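Local coordinates for tetraacyldisaccharide 4'-kinase (Aquifex aeolicus, PDB 4ITL), which probably transfers the gamma-phosphate of ATP to the 4'-position of a tetraacyldisaccharide 1-phosphate, giving the lipid A precursor lipid IVA, at residues L44-S49 with N169-L174; M204-C209 with L294-K299; C210-D215 with T277-L282. All blocks are in the same frame, centred on the assembly; numbering follows the deposited sequence.

Contact 1 of 3, residues L44-S49 with N169-L174. With ACP (phosphomethylphosphonic acid adenylate ester), chain B.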
loop_
_atom_site.group_PDB
_atom_site.type_symbol
_atom_site.label_atom_id
_atom_site.label_comp_id
_atom_site.label_asym_id
_atom_site.label_seq_id
_atom_site.Cartn_x
_atom_site.Cartn_y
_atom_site.Cartn_z
ATOM N N LEU A 44 -4.382 3.981 9.779
ATOM C CA LEU A 44 -4.671 3.820 11.203
ATOM C C LEU A 44 -5.173 2.438 11.537
ATOM O O LEU A 44 -5.349 2.113 12.705
ATOM C CB LEU A 44 -5.765 4.787 11.644
ATOM C CG LEU A 44 -5.482 6.230 11.963
ATOM C CD1 LEU A 44 -6.661 6.754 12.776
ATOM C CD2 LEU A 44 -4.208 6.367 12.722
ATOM N N SER A 45 -5.420 1.613 10.523
ATOM C CA SER A 45 -6.069 0.336 10.765
ATOM C C SER A 45 -5.443 -0.783 9.968
ATOM O O SER A 45 -4.708 -0.558 9.014
ATOM C CB SER A 45 -7.569 0.394 10.459
ATOM O OG SER A 45 -7.807 0.790 9.121
ATOM N N VAL A 46 -5.707 -1.995 10.406
ATOM C CA VAL A 46 -5.281 -3.184 9.674
ATOM C C VAL A 46 -6.393 -3.481 8.692
ATOM O O VAL A 46 -7.505 -3.035 8.915
ATOM C CB VAL A 46 -5.154 -4.381 10.620
ATOM C CG1 VAL A 46 -4.123 -4.124 11.651
ATOM C CG2 VAL A 46 -6.476 -4.646 11.293
ATOM N N GLY A 47 -6.116 -4.215 7.613
ATOM C CA GLY A 47 -7.165 -4.603 6.667
ATOM C C GLY A 47 -7.066 -3.886 5.322
ATOM O O GLY A 47 -7.914 -4.046 4.450
ATOM N N GLY A 48 -6.094 -2.997 5.188
ATOM C CA GLY A 48 -5.790 -2.395 3.905
ATOM C C GLY A 48 -6.492 -1.066 3.717
ATOM O O GLY A 48 -7.678 -0.948 3.995
ATOM N N SER A 49 -5.758 -0.063 3.254
ATOM C CA SER A 49 -6.330 1.250 3.001
ATOM C C SER A 49 -5.914 1.892 1.684
ATOM O O SER A 49 -6.028 3.099 1.539
ATOM C CB SER A 49 -5.992 2.196 4.146
ATOM O OG SER A 49 -4.593 2.345 4.252
ATOM N N ASN A 169 -10.445 -2.908 14.268
ATOM C CA ASN A 169 -9.233 -2.917 13.416
ATOM C C ASN A 169 -8.281 -1.723 13.586
ATOM O O ASN A 169 -7.240 -1.663 12.923
ATOM C CB ASN A 169 -9.605 -3.011 11.926
ATOM C CG ASN A 169 -10.539 -4.174 11.625
ATOM O OD1 ASN A 169 -10.115 -5.322 11.582
ATOM N ND2 ASN A 169 -11.805 -3.873 11.408
ATOM N N LEU A 170 -8.601 -0.773 14.460
ATOM C CA LEU A 170 -7.676 0.354 14.640
ATOM C C LEU A 170 -6.377 -0.044 15.337
ATOM O O LEU A 170 -6.390 -0.782 16.318
ATOM C CB LEU A 170 -8.354 1.489 15.363
ATOM C CG LEU A 170 -9.635 2.017 14.728
ATOM C CD1 LEU A 170 -10.122 3.222 15.521
ATOM C CD2 LEU A 170 -9.431 2.413 13.301
ATOM N N ARG A 171 -5.254 0.407 14.782
ATOM C CA ARG A 171 -3.951 0.212 15.373
ATOM C C ARG A 171 -3.677 1.299 16.443
ATOM O O ARG A 171 -2.796 1.129 17.273
ATOM C CB ARG A 171 -2.894 0.337 14.289
ATOM C CG ARG A 171 -2.879 -0.792 13.278
ATOM C CD ARG A 171 -1.507 -0.837 12.561
ATOM N NE ARG A 171 -1.559 -0.473 11.153
ATOM C CZ ARG A 171 -0.493 -0.241 10.386
ATOM N NH1 ARG A 171 -0.671 0.080 9.113
ATOM N NH2 ARG A 171 0.751 -0.329 10.873
ATOM N N GLU A 172 -4.386 2.422 16.334
ATOM C CA GLU A 172 -4.254 3.562 17.245
ATOM C C GLU A 172 -5.598 4.255 17.327
ATOM O O GLU A 172 -6.390 4.153 16.398
ATOM C CB GLU A 172 -3.294 4.593 16.680
ATOM C CG GLU A 172 -1.979 4.108 16.286
ATOM C CD GLU A 172 -1.020 5.256 16.039
ATOM O OE1 GLU A 172 -0.555 5.430 14.879
ATOM O OE2 GLU A 172 -0.719 5.977 17.017
ATOM N N PRO A 173 -5.834 5.030 18.396
ATOM C CA PRO A 173 -7.091 5.782 18.529
ATOM C C PRO A 173 -7.168 6.847 17.443
ATOM O O PRO A 173 -6.142 7.271 16.924
ATOM C CB PRO A 173 -6.971 6.468 19.907
ATOM C CG PRO A 173 -5.789 5.844 20.589
ATOM C CD PRO A 173 -4.899 5.287 19.506
ATOM N N LEU A 174 -8.373 7.297 17.130
ATOM C CA LEU A 174 -8.607 8.231 16.032
ATOM C C LEU A 174 -8.058 9.623 16.315
ATOM O O LEU A 174 -7.819 10.408 15.387
ATOM C CB LEU A 174 -10.112 8.312 15.745
ATOM C CG LEU A 174 -10.778 7.077 15.154
ATOM C CD1 LEU A 174 -12.247 7.369 14.933
ATOM C CD2 LEU A 174 -10.088 6.680 13.852
HETATM P PG ACP B . -1.645 -3.383 3.410
HETATM O O1G ACP B . -0.440 -4.255 3.700
HETATM O O2G ACP B . -2.026 -2.453 4.582
HETATM O O3G ACP B . -2.856 -4.331 3.140
HETATM P PB ACP B . -2.637 -1.696 1.097
HETATM O O1B ACP B . -2.049 -0.917 -0.062
HETATM O O2B ACP B . -3.237 -0.656 2.045
HETATM C C3B ACP B . -1.178 -2.438 1.898
HETATM P PA ACP B . -4.740 -2.699 -0.469
HETATM O O1A ACP B . -5.710 -1.550 -0.651
HETATM O O2A ACP B . -5.389 -4.020 -0.258
HETATM O O3A ACP B . -3.866 -2.649 0.887
HETATM O "O5'" ACP B . -3.813 -2.756 -1.767
HETATM C "C5'" ACP B . -2.958 -3.875 -1.933
HETATM C "C4'" ACP B . -2.809 -4.234 -3.407
HETATM O "O4'" ACP B . -3.819 -5.215 -3.649
HETATM C "C3'" ACP B . -3.057 -3.157 -4.407
HETATM O "O3'" ACP B . -1.961 -2.419 -4.733
HETATM C "C2'" ACP B . -3.558 -3.938 -5.578
HETATM O "O2'" ACP B . -2.587 -4.574 -6.349
HETATM C "C1'" ACP B . -4.384 -4.958 -4.896
HETATM N N9 ACP B . -5.793 -4.602 -4.749
HETATM C C8 ACP B . -6.473 -4.343 -3.605
HETATM N N7 ACP B . -7.762 -4.079 -3.911
HETATM C C5 ACP B . -7.922 -4.199 -5.236
HETATM C C6 ACP B . -8.998 -4.051 -6.111
HETATM N N6 ACP B . -10.301 -3.692 -5.605
HETATM N N1 ACP B . -8.813 -4.219 -7.426
HETATM C C2 ACP B . -7.597 -4.527 -7.940
HETATM N N3 ACP B . -6.522 -4.688 -7.138
HETATM C C4 ACP B . -6.665 -4.519 -5.796
#
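S45 and L170 pair their backbones in a single beta bridge, with CA atoms 4.2 Å apart, and this joins two loops that otherwise have no regular structure. R171 N donates to L44 O at 2.7 Å, and V46 N returns a bond to N169 O at 3.0 Å. N169 O also receives a CA-H...O contact from S45 CA.

V46 straddles the second loop with its two methyls: CG2 rests on N169 CB at 3.6 Å, and CG1 meets R171 CG. A compact branched residue suits this place, since it covers two neighbours without a polar end to satisfy. S45 and V46 open the P-loop, whose predicted ATP-binding residues run from S45 to T52; the contact therefore holds the start of that loop. G47 and G48 both have positive phi (109° and 95°), where a side chain would press on the preceding carbonyl; G48 CA also lies against O3A of the bound ATP analogue. The turn presents S49 N to O2B of that analogue at 2.9 Å.

R171 lays CB over L44 O at 3.4 Å, and the bend at chi3 (-112°) turns the guanidinium so that its edge, with NE 3.8 Å away, faces S45 O; buried NE has no bonding partner. The charge is met by D139, which forms a salt bridge with NH1, while N43 accepts from the same nitrogen. S45 OG is bonded to D159 and N169 ND2 to D162, while E172 OE2 pairs with R179 and N21. At the far end of the contact, L44 CD1 meets L174 CD2 at 3.6 Å, two leucines crossing at about a right angle, with L44 also packed on L153 and L155 of strand 150-155.

Contact 2 of 3, residues M204-C209 with L294-K299. With ACP (phosphomethylphosphonic acid adenylate ester), chain B.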
loop_
_atom_site.group_PDB
_atom_site.type_symbol
_atom_site.label_atom_id
_atom_site.label_comp_id
_atom_site.label_asym_id
_atom_site.label_seq_id
_atom_site.Cartn_x
_atom_site.Cartn_y
_atom_site.Cartn_z
ATOM N N MET A 204 -9.201 10.136 -2.659
ATOM C CA MET A 204 -8.538 9.238 -3.613
ATOM C C MET A 204 -9.527 8.268 -4.249
ATOM O O MET A 204 -10.324 7.643 -3.544
ATOM C CB MET A 204 -7.479 8.400 -2.916
ATOM C CG MET A 204 -6.789 7.415 -3.822
ATOM S SD MET A 204 -5.401 6.674 -2.952
ATOM C CE MET A 204 -5.622 4.960 -3.306
ATOM N N PHE A 205 -9.457 8.148 -5.569
ATOM C CA PHE A 205 -10.330 7.255 -6.339
ATOM C C PHE A 205 -9.483 6.253 -7.132
ATOM O O PHE A 205 -8.420 6.599 -7.647
ATOM C CB PHE A 205 -11.184 8.050 -7.329
ATOM C CG PHE A 205 -12.285 8.861 -6.679
ATOM C CD1 PHE A 205 -13.579 8.364 -6.575
ATOM C CD2 PHE A 205 -12.028 10.124 -6.192
ATOM C CE1 PHE A 205 -14.606 9.149 -5.992
ATOM C CE2 PHE A 205 -13.033 10.898 -5.632
ATOM C CZ PHE A 205 -14.319 10.406 -5.529
ATOM N N ARG A 206 -9.947 5.009 -7.198
ATOM C CA ARG A 206 -9.352 4.009 -8.056
ATOM C C ARG A 206 -10.219 3.867 -9.281
ATOM O O ARG A 206 -11.414 3.536 -9.179
ATOM C CB ARG A 206 -9.212 2.677 -7.318
ATOM C CG ARG A 206 -8.195 2.758 -6.178
ATOM C CD ARG A 206 -8.074 1.459 -5.397
ATOM N NE ARG A 206 -9.367 1.081 -4.863
ATOM C CZ ARG A 206 -9.612 -0.078 -4.271
ATOM N NH1 ARG A 206 -8.638 -0.954 -4.102
ATOM N NH2 ARG A 206 -10.831 -0.363 -3.851
ATOM N N GLU A 207 -9.637 4.164 -10.443
ATOM C CA GLU A 207 -10.400 4.085 -11.711
ATOM C C GLU A 207 -10.048 2.756 -12.390
ATOM O O GLU A 207 -8.953 2.578 -12.938
ATOM C CB GLU A 207 -10.042 5.264 -12.605
ATOM C CG GLU A 207 -10.761 5.375 -13.947
ATOM C CD GLU A 207 -9.919 6.165 -14.932
ATOM O OE1 GLU A 207 -10.348 7.232 -15.386
ATOM O OE2 GLU A 207 -8.794 5.729 -15.234
ATOM N N PHE A 208 -10.971 1.810 -12.305
ATOM C CA PHE A 208 -10.752 0.465 -12.800
ATOM C C PHE A 208 -10.919 0.444 -14.289
ATOM O O PHE A 208 -12.017 0.482 -14.780
ATOM C CB PHE A 208 -11.741 -0.470 -12.129
ATOM C CG PHE A 208 -11.452 -0.643 -10.703
ATOM C CD1 PHE A 208 -12.143 0.094 -9.759
ATOM C CD2 PHE A 208 -10.399 -1.457 -10.297
ATOM C CE1 PHE A 208 -11.828 -0.010 -8.416
ATOM C CE2 PHE A 208 -10.076 -1.571 -8.956
ATOM C CZ PHE A 208 -10.794 -0.845 -8.008
ATOM N N CYS A 209 -9.809 0.382 -14.999
ATOM C CA CYS A 209 -9.807 0.672 -16.417
ATOM C C CYS A 209 -9.128 -0.412 -17.261
ATOM O O CYS A 209 -9.198 -0.355 -18.466
ATOM C CB CYS A 209 -9.026 1.964 -16.613
ATOM S SG CYS A 209 -7.314 1.782 -16.012
ATOM N N LEU A 294 -7.464 -7.516 -12.560
ATOM C CA LEU A 294 -8.039 -6.188 -12.727
ATOM C C LEU A 294 -7.040 -5.133 -12.228
ATOM O O LEU A 294 -6.510 -5.229 -11.121
ATOM C CB LEU A 294 -9.323 -6.102 -11.920
ATOM C CG LEU A 294 -10.142 -4.822 -12.019
ATOM C CD1 LEU A 294 -10.792 -4.664 -13.405
ATOM C CD2 LEU A 294 -11.209 -4.845 -10.947
ATOM N N ASN A 295 -6.760 -4.142 -13.066
ATOM C CA ASN A 295 -5.862 -3.055 -12.693
ATOM C C ASN A 295 -6.602 -1.730 -12.812
ATOM O O ASN A 295 -7.658 -1.623 -13.460
ATOM C CB ASN A 295 -4.645 -3.049 -13.602
ATOM C CG ASN A 295 -3.474 -2.337 -13.011
ATOM O OD1 ASN A 295 -3.356 -2.154 -11.777
ATOM N ND2 ASN A 295 -2.552 -1.957 -13.883
ATOM N N PHE A 296 -6.039 -0.721 -12.183
ATOM C CA PHE A 296 -6.692 0.570 -12.069
ATOM C C PHE A 296 -5.675 1.696 -12.073
ATOM O O PHE A 296 -4.501 1.479 -11.766
ATOM C CB PHE A 296 -7.491 0.640 -10.758
ATOM C CG PHE A 296 -6.682 0.291 -9.531
ATOM C CD1 PHE A 296 -6.084 1.290 -8.757
ATOM C CD2 PHE A 296 -6.518 -1.031 -9.143
ATOM C CE1 PHE A 296 -5.321 0.961 -7.622
ATOM C CE2 PHE A 296 -5.762 -1.358 -8.018
ATOM C CZ PHE A 296 -5.161 -0.356 -7.259
ATOM N N LYS A 297 -6.147 2.907 -12.352
ATOM C CA LYS A 297 -5.366 4.121 -12.110
ATOM C C LYS A 297 -5.825 4.776 -10.822
ATOM O O LYS A 297 -6.955 4.600 -10.391
ATOM C CB LYS A 297 -5.573 5.140 -13.236
ATOM C CG LYS A 297 -5.092 4.714 -14.594
ATOM C CD LYS A 297 -5.753 5.557 -15.640
ATOM C CE LYS A 297 -5.277 5.124 -16.988
ATOM N NZ LYS A 297 -6.007 5.794 -18.086
ATOM N N VAL A 298 -4.927 5.550 -10.228
ATOM C CA VAL A 298 -5.190 6.235 -8.968
ATOM C C VAL A 298 -5.353 7.716 -9.328
ATOM O O VAL A 298 -4.521 8.325 -10.013
ATOM C CB VAL A 298 -4.055 6.030 -7.939
ATOM C CG1 VAL A 298 -4.280 6.933 -6.704
ATOM C CG2 VAL A 298 -3.978 4.555 -7.529
ATOM N N LYS A 299 -6.427 8.289 -8.886
ATOM C CA LYS A 299 -6.647 9.676 -9.120
ATOM C C LYS A 299 -6.949 10.432 -7.836
ATOM O O LYS A 299 -7.669 9.951 -7.010
ATOM C CB LYS A 299 -7.771 9.838 -10.113
ATOM C CG LYS A 299 -7.563 9.066 -11.384
ATOM C CD LYS A 299 -8.569 9.441 -12.408
ATOM C CE LYS A 299 -8.119 10.687 -13.116
ATOM N NZ LYS A 299 -8.713 10.753 -14.450
HETATM P PG ACP B . -1.645 -3.383 3.410
HETATM O O1G ACP B . -0.440 -4.255 3.700
HETATM O O2G ACP B . -2.026 -2.453 4.582
HETATM O O3G ACP B . -2.856 -4.331 3.140
HETATM P PB ACP B . -2.637 -1.696 1.097
HETATM O O1B ACP B . -2.049 -0.917 -0.062
HETATM O O2B ACP B . -3.237 -0.656 2.045
HETATM C C3B ACP B . -1.178 -2.438 1.898
HETATM P PA ACP B . -4.740 -2.699 -0.469
HETATM O O1A ACP B . -5.710 -1.550 -0.651
HETATM O O2A ACP B . -5.389 -4.020 -0.258
HETATM O O3A ACP B . -3.866 -2.649 0.887
HETATM O "O5'" ACP B . -3.813 -2.756 -1.767
HETATM C "C5'" ACP B . -2.958 -3.875 -1.933
HETATM C "C4'" ACP B . -2.809 -4.234 -3.407
HETATM O "O4'" ACP B . -3.819 -5.215 -3.649
HETATM C "C3'" ACP B . -3.057 -3.157 -4.407
HETATM O "O3'" ACP B . -1.961 -2.419 -4.733
HETATM C "C2'" ACP B . -3.558 -3.938 -5.578
HETATM O "O2'" ACP B . -2.587 -4.574 -6.349
HETATM C "C1'" ACP B . -4.384 -4.958 -4.896
HETATM N N9 ACP B . -5.793 -4.602 -4.749
HETATM C C8 ACP B . -6.473 -4.343 -3.605
HETATM N N7 ACP B . -7.762 -4.079 -3.911
HETATM C C5 ACP B . -7.922 -4.199 -5.236
HETATM C C6 ACP B . -8.998 -4.051 -6.111
HETATM N N6 ACP B . -10.301 -3.692 -5.605
HETATM N N1 ACP B . -8.813 -4.219 -7.426
HETATM C C2 ACP B . -7.597 -4.527 -7.940
HETATM N N3 ACP B . -6.522 -4.688 -7.138
HETATM C C4 ACP B . -6.665 -4.519 -5.796
#
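The ring of F296 receives R206 on one face: CD stands 3.6 Å above the ring plane, toward the rim, in a CH-pi contact. At its edge F296 meets the adenine, with CE2 3.5 Å from ACP N3. F208 likewise turns an edge to the base, its CE2 lying 3.3 Å from ACP N1. The two phenylalanines lie side by side, pointing the same way, but their planes are inclined at 57° and form an oblique pair. F208 CZ in turn lies over one face of the R206 guanidinium, whose edge brings NH1 to 3.3 Å from ACP N7. The bend of R206 at chi3 (-57°) lets its methylenes cross F296 while the charged end reaches the base; a long chain ending in a flat cation fits both tasks. E189 bridges to NE and Q240 accepts from NH2, so the guanidinium is held from outside the strands as well.

Beneath these groups the strands run antiparallel with a marked twist, at 141° between their directions. F205 with K299 and E207 with K297 are hydrogen-bonded pairs, and R206 with V298 is a non-hydrogen-bonded one. On the sheet face of E207, the carboxylate reaches toward K297 and K299 in a salt-bridge network whose links are both long: OE2 is 4.0 Å from K297 NZ. Charged residues suit that partly exposed face. M204 CG touches V298 CG1 at 3.9 Å, and both residues pack on helix 51-61, which follows the P-loop. The arrangement is a twisted antiparallel strand pair within a mixed sheet; on the face of R206, F208, F296 and V298, the first three border the adenine and form part of its pocket in this nucleotide-binding site.

Contact 3 of 3, residues C210-D215 with T277-L282. With ACP (phosphomethylphosphonic acid adenylate ester), chain B.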
loop_
_atom_site.group_PDB
_atom_site.type_symbol
_atom_site.label_atom_id
_atom_site.label_comp_id
_atom_site.label_asym_id
_atom_site.label_seq_id
_atom_site.Cartn_x
_atom_site.Cartn_y
_atom_site.Cartn_z
ATOM N N CYS A 210 -8.434 -1.352 -16.629
ATOM C CA CYS A 210 -7.484 -2.208 -17.336
ATOM C C CYS A 210 -7.500 -3.656 -16.897
ATOM O O CYS A 210 -7.873 -3.992 -15.778
ATOM C CB CYS A 210 -6.054 -1.704 -17.104
ATOM S SG CYS A 210 -5.707 -0.145 -17.879
ATOM N N LEU A 211 -7.037 -4.506 -17.799
ATOM C CA LEU A 211 -6.887 -5.916 -17.548
ATOM C C LEU A 211 -5.433 -6.292 -17.828
ATOM O O LEU A 211 -4.854 -5.888 -18.839
ATOM C CB LEU A 211 -7.848 -6.692 -18.468
ATOM C CG LEU A 211 -8.284 -8.063 -17.982
ATOM C CD1 LEU A 211 -8.930 -7.975 -16.613
ATOM C CD2 LEU A 211 -9.246 -8.666 -18.957
ATOM N N LEU A 212 -4.840 -7.066 -16.933
ATOM C CA LEU A 212 -3.479 -7.571 -17.129
ATOM C C LEU A 212 -3.492 -9.069 -17.283
ATOM O O LEU A 212 -4.200 -9.757 -16.549
ATOM C CB LEU A 212 -2.623 -7.239 -15.922
ATOM C CG LEU A 212 -2.326 -5.764 -15.703
ATOM C CD1 LEU A 212 -1.725 -5.627 -14.368
ATOM C CD2 LEU A 212 -1.371 -5.270 -16.740
ATOM N N ASN A 213 -2.714 -9.593 -18.229
ATOM C CA ASN A 213 -2.495 -11.033 -18.264
ATOM C C ASN A 213 -1.378 -11.384 -17.292
ATOM O O ASN A 213 -0.773 -10.500 -16.692
ATOM C CB ASN A 213 -2.246 -11.565 -19.682
ATOM C CG ASN A 213 -0.922 -11.077 -20.300
ATOM O OD1 ASN A 213 0.003 -10.669 -19.606
ATOM N ND2 ASN A 213 -0.841 -11.134 -21.627
ATOM N N SER A 214 -1.120 -12.669 -17.120
ATOM C CA SER A 214 -0.154 -13.122 -16.143
ATOM C C SER A 214 1.287 -12.842 -16.539
ATOM O O SER A 214 2.192 -13.111 -15.754
ATOM C CB SER A 214 -0.298 -14.622 -15.920
ATOM O OG SER A 214 0.113 -15.331 -17.079
ATOM N N ASP A 215 1.515 -12.320 -17.736
ATOM C CA ASP A 215 2.836 -11.779 -18.054
ATOM C C ASP A 215 2.915 -10.268 -17.775
ATOM O O ASP A 215 3.889 -9.617 -18.149
ATOM C CB ASP A 215 3.174 -12.037 -19.514
ATOM C CG ASP A 215 3.311 -13.511 -19.821
ATOM O OD1 ASP A 215 3.772 -14.288 -18.942
ATOM O OD2 ASP A 215 2.947 -13.884 -20.949
ATOM N N THR A 277 -8.321 -11.735 -10.740
ATOM C CA THR A 277 -7.608 -11.556 -9.480
ATOM C C THR A 277 -6.964 -10.180 -9.486
ATOM O O THR A 277 -7.244 -9.376 -10.366
ATOM C CB THR A 277 -6.567 -12.657 -9.234
ATOM O OG1 THR A 277 -6.129 -12.600 -7.875
ATOM C CG2 THR A 277 -5.389 -12.507 -10.154
ATOM N N THR A 278 -6.149 -9.876 -8.485
ATOM C CA THR A 278 -5.578 -8.546 -8.403
ATOM C C THR A 278 -4.094 -8.608 -8.735
ATOM O O THR A 278 -3.491 -9.675 -8.744
ATOM C CB THR A 278 -5.736 -7.899 -6.994
ATOM O OG1 THR A 278 -4.773 -8.415 -6.079
ATOM C CG2 THR A 278 -7.121 -8.144 -6.417
ATOM N N PRO A 279 -3.478 -7.450 -8.974
ATOM C CA PRO A 279 -2.044 -7.518 -9.270
ATOM C C PRO A 279 -1.179 -8.086 -8.132
ATOM O O PRO A 279 -0.150 -8.731 -8.389
ATOM C CB PRO A 279 -1.698 -6.061 -9.558
ATOM C CG PRO A 279 -2.941 -5.502 -10.126
ATOM C CD PRO A 279 -4.043 -6.132 -9.299
ATOM N N LYS A 280 -1.568 -7.799 -6.893
ATOM C CA LYS A 280 -0.907 -8.302 -5.698
ATOM C C LYS A 280 -0.906 -9.803 -5.704
ATOM O O LYS A 280 0.089 -10.434 -5.355
ATOM C CB LYS A 280 -1.590 -7.729 -4.424
ATOM C CG LYS A 280 -1.205 -8.372 -3.142
ATOM C CD LYS A 280 -1.708 -7.588 -1.950
ATOM C CE LYS A 280 -1.653 -8.461 -0.708
ATOM N NZ LYS A 280 -1.821 -7.635 0.528
ATOM N N ASP A 281 -2.015 -10.390 -6.134
ATOM C CA ASP A 281 -2.077 -11.838 -6.298
ATOM C C ASP A 281 -1.319 -12.322 -7.538
ATOM O O ASP A 281 -0.642 -13.336 -7.495
ATOM C CB ASP A 281 -3.549 -12.312 -6.372
ATOM C CG ASP A 281 -4.380 -11.800 -5.185
ATOM O OD1 ASP A 281 -4.176 -12.340 -4.077
ATOM O OD2 ASP A 281 -5.201 -10.861 -5.343
ATOM N N LEU A 282 -1.460 -11.617 -8.650
ATOM C CA LEU A 282 -0.893 -12.074 -9.907
ATOM C C LEU A 282 0.645 -12.159 -9.869
ATOM O O LEU A 282 1.244 -12.899 -10.652
ATOM C CB LEU A 282 -1.303 -11.141 -11.031
ATOM C CG LEU A 282 -1.078 -11.643 -12.461
ATOM C CD1 LEU A 282 -2.038 -12.733 -12.813
ATOM C CD2 LEU A 282 -1.272 -10.461 -13.379
HETATM P PG ACP B . -1.645 -3.383 3.410
HETATM O O1G ACP B . -0.440 -4.255 3.700
HETATM O O2G ACP B . -2.026 -2.453 4.582
HETATM O O3G ACP B . -2.856 -4.331 3.140
HETATM P PB ACP B . -2.637 -1.696 1.097
HETATM O O1B ACP B . -2.049 -0.917 -0.062
HETATM O O2B ACP B . -3.237 -0.656 2.045
HETATM C C3B ACP B . -1.178 -2.438 1.898
HETATM P PA ACP B . -4.740 -2.699 -0.469
HETATM O O1A ACP B . -5.710 -1.550 -0.651
HETATM O O2A ACP B . -5.389 -4.020 -0.258
HETATM O O3A ACP B . -3.866 -2.649 0.887
HETATM O "O5'" ACP B . -3.813 -2.756 -1.767
HETATM C "C5'" ACP B . -2.958 -3.875 -1.933
HETATM C "C4'" ACP B . -2.809 -4.234 -3.407
HETATM O "O4'" ACP B . -3.819 -5.215 -3.649
HETATM C "C3'" ACP B . -3.057 -3.157 -4.407
HETATM O "O3'" ACP B . -1.961 -2.419 -4.733
HETATM C "C2'" ACP B . -3.558 -3.938 -5.578
HETATM O "O2'" ACP B . -2.587 -4.574 -6.349
HETATM C "C1'" ACP B . -4.384 -4.958 -4.896
HETATM N N9 ACP B . -5.793 -4.602 -4.749
HETATM C C8 ACP B . -6.473 -4.343 -3.605
HETATM N N7 ACP B . -7.762 -4.079 -3.911
HETATM C C5 ACP B . -7.922 -4.199 -5.236
HETATM C C6 ACP B . -8.998 -4.051 -6.111
HETATM N N6 ACP B . -10.301 -3.692 -5.605
HETATM N N1 ACP B . -8.813 -4.219 -7.426
HETATM C C2 ACP B . -7.597 -4.527 -7.940
HETATM N N3 ACP B . -6.522 -4.688 -7.138
HETATM C C4 ACP B . -6.665 -4.519 -5.796
#
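N213 OD1 is gripped by two backbone N-H groups: D215 N donates to N213 OD1 at 2.9 Å, from above the carbonyl plane, and E217 N donates as well. The first bond makes an Asx turn, a role that suits asparagine, and it shapes the chain that L282 meets.

Across the contact L282 supplies only hydrocarbon. Its CG stands anti to the backbone N (chi1 -166°), which carries the methyls to N213 and S214: CD2 lies 3.4 Å from N213 O, and CD1 reaches S214 CA at 3.8 Å. Leucine suits the place because its forked end touches both residues. L212 adds a looser contact, with CD1 4.4 Å from P279 CG. S214 OG is bonded to Y288 O.

T278 is at the N-cap position of helix 279-282. Its OG1 donates to D281 OD2 at 2.6 Å, joining the residue before the helix to its first turn, and T278 N adds a weak bond. P279 follows, well suited to a first turn, where a backbone N-H is not needed for helical bonding. D281 OD1 accepts from G234 N and the hydroxyl of Y264.

The helix start also borders the nucleotide. T278 CB approaches ACP N3 at 3.3 Å, K280 N makes a weak bond to ACP O2', and the extended K280 chain passes the ribose before NZ bridges to E100 and D260. L282 rests on V291 and A293 of strand 291-300, which runs between strands 201-212 and 275-277 and bonds to both, while helix 99-107 packs against P279 and K280.

Overall arrangement
From the N terminus, strand 38-43 leads into contact 1, where the P-loop is joined to residues 169-174 and a loop of more than a hundred residues is closed. Only after that does contact 2 open, so the two are in series. Strand 201-212 continues from contact 2 into contact 3, which closes first on helix 279-282 and is nested inside the larger loop that contact 2 completes with strand 291-300. Contacts 2 and 3 touch through probable backbone hydrogen bonds, N295 N to C210 O and L294 N to T277 O. Contact 1 lies about 22 Å from contact 2, centre to centre, yet all three border the nucleotide, contact 1 at the phosphates, the others at adenine and ribose.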